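Local atomic coordinates of substrate-binding protein (Synechococcus sp., PDB entry 6WPN), a protein that probably binds a sugar or oligosaccharide in the periplasm, serving as the substrate-capturing component of a membrane transport system. Residues A[328-331]-A[332-336]; A[413-416]-A[417-421]; A[238-241]-A[242-246]. All coordinates share one frame; numbering follows the deposited sequence.

Contact 1 (A[328-331]-A[332-336])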
loop_
_atom_site.group_PDB
_atom_site.type_symbol
_atom_site.label_atom_id
_atom_site.label_comp_id
_atom_site.label_asym_id
_atom_site.label_seq_id
_atom_site.Cartn_x
_atom_site.Cartn_y
_atom_site.Cartn_z
ATOM N N ALA A 328 2.072 -0.438 19.275
ATOM C CA ALA A 328 2.977 0.678 19.525
ATOM C C ALA A 328 4.421 0.269 19.272
ATOM O O ALA A 328 5.178 0.989 18.611
ATOM C CB ALA A 328 2.798 1.193 20.955
ATOM N N ARG A 329 4.812 -0.901 19.782
ATOM C CA ARG A 329 6.173 -1.385 19.586
ATOM C C ARG A 329 6.474 -1.617 18.110
ATOM O O ARG A 329 7.570 -1.298 17.636
ATOM C CB ARG A 329 6.383 -2.669 20.386
ATOM C CG ARG A 329 7.786 -3.233 20.299
ATOM C CD ARG A 329 7.957 -4.418 21.230
ATOM N NE ARG A 329 9.230 -5.093 20.999
ATOM C CZ ARG A 329 9.531 -6.302 21.462
ATOM N NH1 ARG A 329 10.714 -6.837 21.194
ATOM N NH2 ARG A 329 8.648 -6.976 22.187
ATOM N N PHE A 330 5.515 -2.175 17.367
ATOM C CA PHE A 330 5.732 -2.363 15.937
ATOM C C PHE A 330 5.761 -1.030 15.204
ATOM O O PHE A 330 6.516 -0.876 14.240
ATOM C CB PHE A 330 4.663 -3.288 15.342
ATOM C CG PHE A 330 4.918 -3.660 13.901
ATOM C CD1 PHE A 330 5.844 -4.644 13.581
ATOM C CD2 PHE A 330 4.217 -3.048 12.871
ATOM C CE1 PHE A 330 6.086 -4.995 12.261
ATOM C CE2 PHE A 330 4.449 -3.398 11.547
ATOM C CZ PHE A 330 5.390 -4.373 11.243
ATOM N N ALA A 331 4.965 -0.055 15.648
ATOM C CA ALA A 331 5.004 1.263 15.019
ATOM C C ALA A 331 6.375 1.907 15.177
ATOM O O ALA A 331 6.863 2.573 14.258
ATOM C CB ALA A 331 3.920 2.164 15.608
ATOM N N ARG A 332 7.022 1.707 16.328
ATOM C CA ARG A 332 8.360 2.258 16.523
ATOM C C ARG A 332 9.387 1.527 15.670
ATOM O O ARG A 332 10.154 2.156 14.931
ATOM C CB ARG A 332 8.759 2.195 17.999
ATOM C CG ARG A 332 7.850 2.966 18.929
ATOM C CD ARG A 332 8.299 2.854 20.375
ATOM N NE ARG A 332 7.291 3.377 21.294
ATOM C CZ ARG A 332 6.578 2.629 22.128
ATOM N NH1 ARG A 332 6.767 1.314 22.169
ATOM N NH2 ARG A 332 5.680 3.195 22.926
ATOM N N GLU A 333 9.419 0.195 15.761
ATOM C CA GLU A 333 10.456 -0.568 15.075
ATOM C C GLU A 333 10.287 -0.509 13.565
ATOM O O GLU A 333 11.277 -0.446 12.828
ATOM C CB GLU A 333 10.452 -2.017 15.567
ATOM C CG GLU A 333 10.877 -2.162 17.025
ATOM C CD GLU A 333 10.804 -3.594 17.533
ATOM O OE1 GLU A 333 10.244 -4.460 16.823
ATOM O OE2 GLU A 333 11.306 -3.850 18.649
ATOM N N ALA A 334 9.046 -0.500 13.085
ATOM C CA ALA A 334 8.786 -0.455 11.654
ATOM C C ALA A 334 8.596 0.956 11.121
ATOM O O ALA A 334 8.556 1.131 9.899
ATOM C CB ALA A 334 7.549 -1.293 11.309
ATOM N N ARG A 335 8.508 1.960 11.995
ATOM C CA ARG A 335 8.274 3.340 11.574
ATOM C C ARG A 335 7.010 3.393 10.719
ATOM O O ARG A 335 6.978 3.927 9.609
ATOM C CB ARG A 335 9.505 3.896 10.857
ATOM C CG ARG A 335 10.783 3.591 11.644
ATOM C CD ARG A 335 12.029 4.217 11.062
ATOM N NE ARG A 335 13.143 4.127 12.007
ATOM C CZ ARG A 335 13.975 3.094 12.094
ATOM N NH1 ARG A 335 13.830 2.051 11.290
ATOM N NH2 ARG A 335 14.953 3.103 12.990
ATOM N N VAL A 336 5.957 2.792 11.269
ATOM C CA VAL A 336 4.689 2.576 10.596
ATOM C C VAL A 336 3.573 3.129 11.478
ATOM O O VAL A 336 3.782 3.457 12.646
ATOM C CB VAL A 336 4.499 1.070 10.296
ATOM C CG1 VAL A 336 3.128 0.759 9.697
ATOM C CG2 VAL A 336 5.629 0.542 9.469
#
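The backbone N of Ala334 donates to Phe330 O at 2.8 Å, the shortest bond in the final turn of a helix, and the same two residues meet through their side chains. Phe330 carries its CG anti to the backbone N (chi1 -173°), which brings the ring alongside the following turn. The methyl of Ala334 rests over one ring face as a CH-pi contact, CB of Ala334 lying 3.8 Å from the centroid of the Phe330 ring and displaced toward the rim. A methyl is small enough to sit there without pushing the ring away.

On another flank Arg329 and Glu333 form an i to i+4 salt bridge that is long and weak, NE of Arg329 to OE2 of Glu333 at 3.4 Å. The carboxylate oxygen lies at the guanidinium edge, in its plane, but the two flat groups stand nearly perpendicular (83°). Asp47 takes NH2 of Arg329 more firmly. Arg332 runs back with an extended chain, so that CG passes 3.3 Å from Ala328 O and one guanidinium face covers the carbonyl carbon of Ala328, while NH2 reaches Glu350.

The helix ends in a Schellman motif. Arg335, with positive phi, is the C-prime residue; Val336 N returns to Ala331 O at 3.1 Å, and a weak bond joins Arg335 N to Arg332 O. Arg335 forms a salt bridge with Glu266 through NH1.

The small side chains of Ala328 and Ala331 touch Ala343 and Ile347 of helix 341-352; Phe330 meets Tyr44 edge-to-face on helix 42-55, and Val336 lies against strand 137-149.

Contact 2 (A[413-416]-A[417-421]); sequences VLEA and EQQWN
Leu414 and Gln418 lie one helical turn apart on the exposed, solvent side of the helix, where the amide nitrogen NE2 of Gln418 comes to 3.3 Å from CG of Leu414. Gln418 has its CG beside the backbone N (chi1 -68°) and an otherwise extended chain, which sends the amide back along the helix, past Leu414 O and across the leucine branch. This is van der Waals contact between a polar end and a hydrocarbon, on a side where a flexible glutamine is easily accommodated. Glu417 flanks the same leucine: its OE1 stands 3.4 Å from CD1 of Leu414, while a weak hydrogen bond from Asn217 reaches that oxygen too.

By contrast, Val413, Ala416 and Trp420 form the enclosed, tightly packed side, and their side chains turn to other parts of the protein more than to each other. Alanine leaves room for Phe216 to approach the helix, whereas Trp420 provides a broad surface that meets Leu208, Ala214 and Leu391. Indole NE1, a polar atom in buried surroundings, is satisfied by Gln212 O.

Beneath both faces run regular i to i+4 backbone bonds, Glu417 N to Val413 O at 2.8 Å and Trp420 N to Ala416 O at 2.9 Å among them. Between the two faces, Gln419 lays CG 3.2 Å from Glu415 O, and both residues reach Gln398 of helix 388-403. Such a division, with apolar residues inward and mostly polar ones outward, marks an amphipathic alpha-helix, here the C-terminal helix 409-427 packed on helix 388-403.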
loop_
_atom_site.group_PDB
_atom_site.type_symbol
_atom_site.label_atom_id
_atom_site.label_comp_id
_atom_site.label_asym_id
_atom_site.label_seq_id
_atom_site.Cartn_x
_atom_site.Cartn_y
_atom_site.Cartn_z
ATOM N N VAL A 413 -8.267 2.453 -23.676
ATOM C CA VAL A 413 -9.464 2.549 -22.843
ATOM C C VAL A 413 -10.528 1.578 -23.328
ATOM O O VAL A 413 -11.125 0.838 -22.538
ATOM C CB VAL A 413 -9.993 3.994 -22.835
ATOM C CG1 VAL A 413 -11.270 4.086 -22.019
ATOM C CG2 VAL A 413 -8.933 4.937 -22.295
ATOM N N LEU A 414 -10.788 1.576 -24.634
ATOM C CA LEU A 414 -11.825 0.702 -25.169
ATOM C C LEU A 414 -11.459 -0.763 -24.977
ATOM O O LEU A 414 -12.300 -1.571 -24.566
ATOM C CB LEU A 414 -12.060 1.001 -26.648
ATOM C CG LEU A 414 -13.274 0.243 -27.171
ATOM C CD1 LEU A 414 -14.547 0.831 -26.567
ATOM C CD2 LEU A 414 -13.325 0.227 -28.693
ATOM N N GLU A 415 -10.203 -1.122 -25.256
ATOM C CA GLU A 415 -9.780 -2.507 -25.081
ATOM C C GLU A 415 -9.884 -2.928 -23.624
ATOM O O GLU A 415 -10.359 -4.027 -23.321
ATOM C CB GLU A 415 -8.346 -2.691 -25.582
ATOM C CG GLU A 415 -8.156 -2.494 -27.082
ATOM C CD GLU A 415 -8.646 -3.667 -27.902
ATOM O OE1 GLU A 415 -8.988 -4.710 -27.306
ATOM O OE2 GLU A 415 -8.694 -3.544 -29.147
ATOM N N ALA A 416 -9.467 -2.057 -22.704
ATOM C CA ALA A 416 -9.593 -2.374 -21.284
ATOM C C ALA A 416 -11.055 -2.518 -20.878
ATOM O O ALA A 416 -11.420 -3.457 -20.161
ATOM C CB ALA A 416 -8.900 -1.305 -20.441
ATOM N N GLU A 417 -11.907 -1.598 -21.330
ATOM C CA GLU A 417 -13.325 -1.666 -20.988
ATOM C C GLU A 417 -13.948 -2.964 -21.488
ATOM O O GLU A 417 -14.690 -3.632 -20.760
ATOM C CB GLU A 417 -14.060 -0.455 -21.565
ATOM C CG GLU A 417 -15.566 -0.510 -21.398
ATOM C CD GLU A 417 -16.287 0.508 -22.263
ATOM O OE1 GLU A 417 -15.961 0.615 -23.468
ATOM O OE2 GLU A 417 -17.177 1.206 -21.732
ATOM N N GLN A 418 -13.656 -3.336 -22.735
ATOM C CA GLN A 418 -14.263 -4.529 -23.315
ATOM C C GLN A 418 -13.713 -5.804 -22.685
ATOM O O GLN A 418 -14.460 -6.763 -22.466
ATOM C CB GLN A 418 -14.043 -4.529 -24.825
ATOM C CG GLN A 418 -14.803 -3.424 -25.538
ATOM C CD GLN A 418 -14.344 -3.225 -26.968
ATOM O OE1 GLN A 418 -13.322 -3.770 -27.386
ATOM N NE2 GLN A 418 -15.106 -2.448 -27.731
ATOM N N GLN A 419 -12.413 -5.830 -22.379
ATOM C CA GLN A 419 -11.834 -7.002 -21.729
ATOM C C GLN A 419 -12.373 -7.185 -20.314
ATOM O O GLN A 419 -12.664 -8.312 -19.900
ATOM C CB GLN A 419 -10.311 -6.907 -21.722
ATOM C CG GLN A 419 -9.695 -7.100 -23.093
ATOM C CD GLN A 419 -8.192 -7.257 -23.038
ATOM O OE1 GLN A 419 -7.598 -7.263 -21.959
ATOM N NE2 GLN A 419 -7.564 -7.387 -24.205
ATOM N N TRP A 420 -12.501 -6.096 -19.549
ATOM C CA TRP A 420 -13.054 -6.226 -18.205
ATOM C C TRP A 420 -14.507 -6.687 -18.247
ATOM O O TRP A 420 -14.923 -7.522 -17.437
ATOM C CB TRP A 420 -12.942 -4.909 -17.434
ATOM C CG TRP A 420 -13.724 -4.965 -16.154
ATOM C CD1 TRP A 420 -14.952 -4.418 -15.917
ATOM C CD2 TRP A 420 -13.352 -5.653 -14.952
ATOM N NE1 TRP A 420 -15.359 -4.707 -14.635
ATOM C CE2 TRP A 420 -14.394 -5.462 -14.023
ATOM C CE3 TRP A 420 -12.232 -6.402 -14.568
ATOM C CZ2 TRP A 420 -14.349 -5.991 -12.732
ATOM C CZ3 TRP A 420 -12.189 -6.927 -13.287
ATOM C CH2 TRP A 420 -13.242 -6.719 -12.384
ATOM N N ASN A 421 -15.300 -6.144 -19.174
ATOM C CA ASN A 421 -16.700 -6.545 -19.258
ATOM C C ASN A 421 -16.838 -7.991 -19.716
ATOM O O ASN A 421 -17.814 -8.662 -19.361
ATOM C CB ASN A 421 -17.464 -5.602 -20.188
ATOM C CG ASN A 421 -17.700 -4.236 -19.567
ATOM O OD1 ASN A 421 -17.699 -4.089 -18.346
ATOM N ND2 ASN A 421 -17.894 -3.226 -20.406
#

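Contact 3 (A[238-241]-A[242-246]); sequences PREV and VSQGQ
Two backbone N-H groups converge on Glu240 O. Gln244 N approaches at 2.8 Å, nearly in line with the C=O bond, although its own N-H is bent (138°). Ser243 N, at 3.2 Å from Glu240 O, comes from above the carbonyl plane and uses no lone pair. The oxygen therefore closes an i to i+3 and an i to i+4 turn at once and holds the loop compact.

These bonds extend a 3-10 turn begun by Val241 N to Pro238 O, 3.2 Å apart. Residues 240-243 have the dihedral angles of a type I beta turn, with Val241 and Val242 at its centre. The chain then opens out through Gln244, and Gly245 takes the N-cap position of helix 246-254. Pro238 supplies the acceptor O of the first turn, and its apolar ring packs on Tyr182 and Phe185.

Van der Waals contacts follow the bends. The side-chain oxygen OE1 of Gln244 lies against the aliphatic part of Glu240, 3.2 Å from CG, with amide and carboxylate planes steeply inclined (68°). CG2 of Val242 touches Arg239 O at 3.4 Å. The two valines brush each other, Val241 CG2 to Val242 CG1 at 4.3 Å, and both meet Tyr232 of helix 219-233; the beta-branched Val241 also packs on Phe185.

Charge is handled beyond the turn. Glu240 places its CG between the backbone N and carbonyl carbon (chi1 63°) and bends again at the next bond, which sends the carboxylate away from residues 242-246, where OE2 forms a salt bridge with Arg248 in helix 246-254.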
loop_
_atom_site.group_PDB
_atom_site.type_symbol
_atom_site.label_atom_id
_atom_site.label_comp_id
_atom_site.label_asym_id
_atom_site.label_seq_id
_atom_site.Cartn_x
_atom_site.Cartn_y
_atom_site.Cartn_z
ATOM N N PRO A 238 10.933 7.215 -16.934
ATOM C CA PRO A 238 11.951 6.209 -17.266
ATOM C C PRO A 238 11.353 5.136 -18.162
ATOM O O PRO A 238 10.198 4.738 -17.995
ATOM C CB PRO A 238 12.356 5.644 -15.899
ATOM C CG PRO A 238 11.956 6.701 -14.907
ATOM C CD PRO A 238 10.721 7.340 -15.481
ATOM N N ARG A 239 12.138 4.682 -19.138
ATOM C CA ARG A 239 11.598 3.726 -20.095
ATOM C C ARG A 239 11.218 2.410 -19.431
ATOM O O ARG A 239 10.323 1.710 -19.916
ATOM C CB ARG A 239 12.597 3.466 -21.218
ATOM C CG ARG A 239 12.725 4.582 -22.224
ATOM C CD ARG A 239 13.760 4.192 -23.257
ATOM N NE ARG A 239 13.954 5.203 -24.289
ATOM C CZ ARG A 239 14.940 5.170 -25.180
ATOM N NH1 ARG A 239 15.046 6.127 -26.092
ATOM N NH2 ARG A 239 15.825 4.181 -25.151
ATOM N N GLU A 240 11.844 2.076 -18.303
ATOM C CA GLU A 240 11.620 0.785 -17.673
ATOM C C GLU A 240 10.422 0.778 -16.736
ATOM O O GLU A 240 10.243 -0.196 -15.999
ATOM C CB GLU A 240 12.875 0.330 -16.917
ATOM C CG GLU A 240 13.302 1.235 -15.762
ATOM C CD GLU A 240 14.391 2.226 -16.151
ATOM O OE1 GLU A 240 14.442 2.631 -17.334
ATOM O OE2 GLU A 240 15.206 2.588 -15.270
ATOM N N VAL A 241 9.590 1.824 -16.753
ATOM C CA VAL A 241 8.358 1.752 -15.978
ATOM C C VAL A 241 7.414 0.710 -16.560
ATOM O O VAL A 241 6.589 0.153 -15.828
ATOM C CB VAL A 241 7.647 3.118 -15.890
ATOM C CG1 VAL A 241 8.496 4.133 -15.124
ATOM C CG2 VAL A 241 7.305 3.634 -17.268
ATOM N N VAL A 242 7.539 0.402 -17.857
ATOM C CA VAL A 242 6.698 -0.621 -18.474
ATOM C C VAL A 242 7.188 -2.028 -18.190
ATOM O O VAL A 242 6.497 -2.995 -18.535
ATOM C CB VAL A 242 6.585 -0.438 -20.000
ATOM C CG1 VAL A 242 5.935 0.906 -20.333
ATOM C CG2 VAL A 242 7.949 -0.571 -20.663
ATOM N N SER A 243 8.362 -2.180 -17.581
ATOM C CA SER A 243 8.921 -3.505 -17.387
ATOM C C SER A 243 9.473 -3.768 -15.991
ATOM O O SER A 243 9.742 -4.933 -15.675
ATOM C CB SER A 243 10.023 -3.769 -18.421
ATOM O OG SER A 243 11.116 -2.907 -18.211
ATOM N N GLN A 244 9.643 -2.752 -15.150
ATOM C CA GLN A 244 10.206 -2.926 -13.817
ATOM C C GLN A 244 9.338 -2.205 -12.793
ATOM O O GLN A 244 8.668 -1.216 -13.107
ATOM C CB GLN A 244 11.660 -2.403 -13.746
ATOM C CG GLN A 244 12.657 -3.255 -14.530
ATOM C CD GLN A 244 14.078 -2.725 -14.474
ATOM O OE1 GLN A 244 14.316 -1.525 -14.602
ATOM N NE2 GLN A 244 15.030 -3.621 -14.287
ATOM N N GLY A 245 9.359 -2.710 -11.562
ATOM C CA GLY A 245 8.518 -2.208 -10.498
ATOM C C GLY A 245 9.226 -1.217 -9.597
ATOM O O GLY A 245 10.255 -0.632 -9.953
ATOM N N GLN A 246 8.678 -1.056 -8.389
ATOM C CA GLN A 246 9.145 -0.020 -7.474
ATOM C C GLN A 246 10.536 -0.305 -6.922
ATOM O O GLN A 246 11.177 0.611 -6.397
ATOM C CB GLN A 246 8.151 0.142 -6.324
ATOM C CG GLN A 246 6.840 0.788 -6.737
ATOM C CD GLN A 246 7.033 2.162 -7.354
ATOM O OE1 GLN A 246 7.792 2.988 -6.835
ATOM N NE2 GLN A 246 6.356 2.409 -8.475
#

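In the fold
From the N terminus the first to be met is contact 3, which tightens the loop linking helix 219-233 with helix 246-254. Contact 1 follows at the end of helix 324-334, where the chain leaves for the short strand 337-338; it sets that end against helices 42-55 and 341-352 and strand 137-149. Contact 2 comes last, within the C-terminal helix 409-427, which packs on helix 388-403. Each closes only local turns, and the three run in series without nesting or crossing. None touches another: the centres of contacts 1 and 2 are about 42 Å apart, on opposite sides of the chain's centre, while those of contacts 2 and 3 are about 23 Å apart.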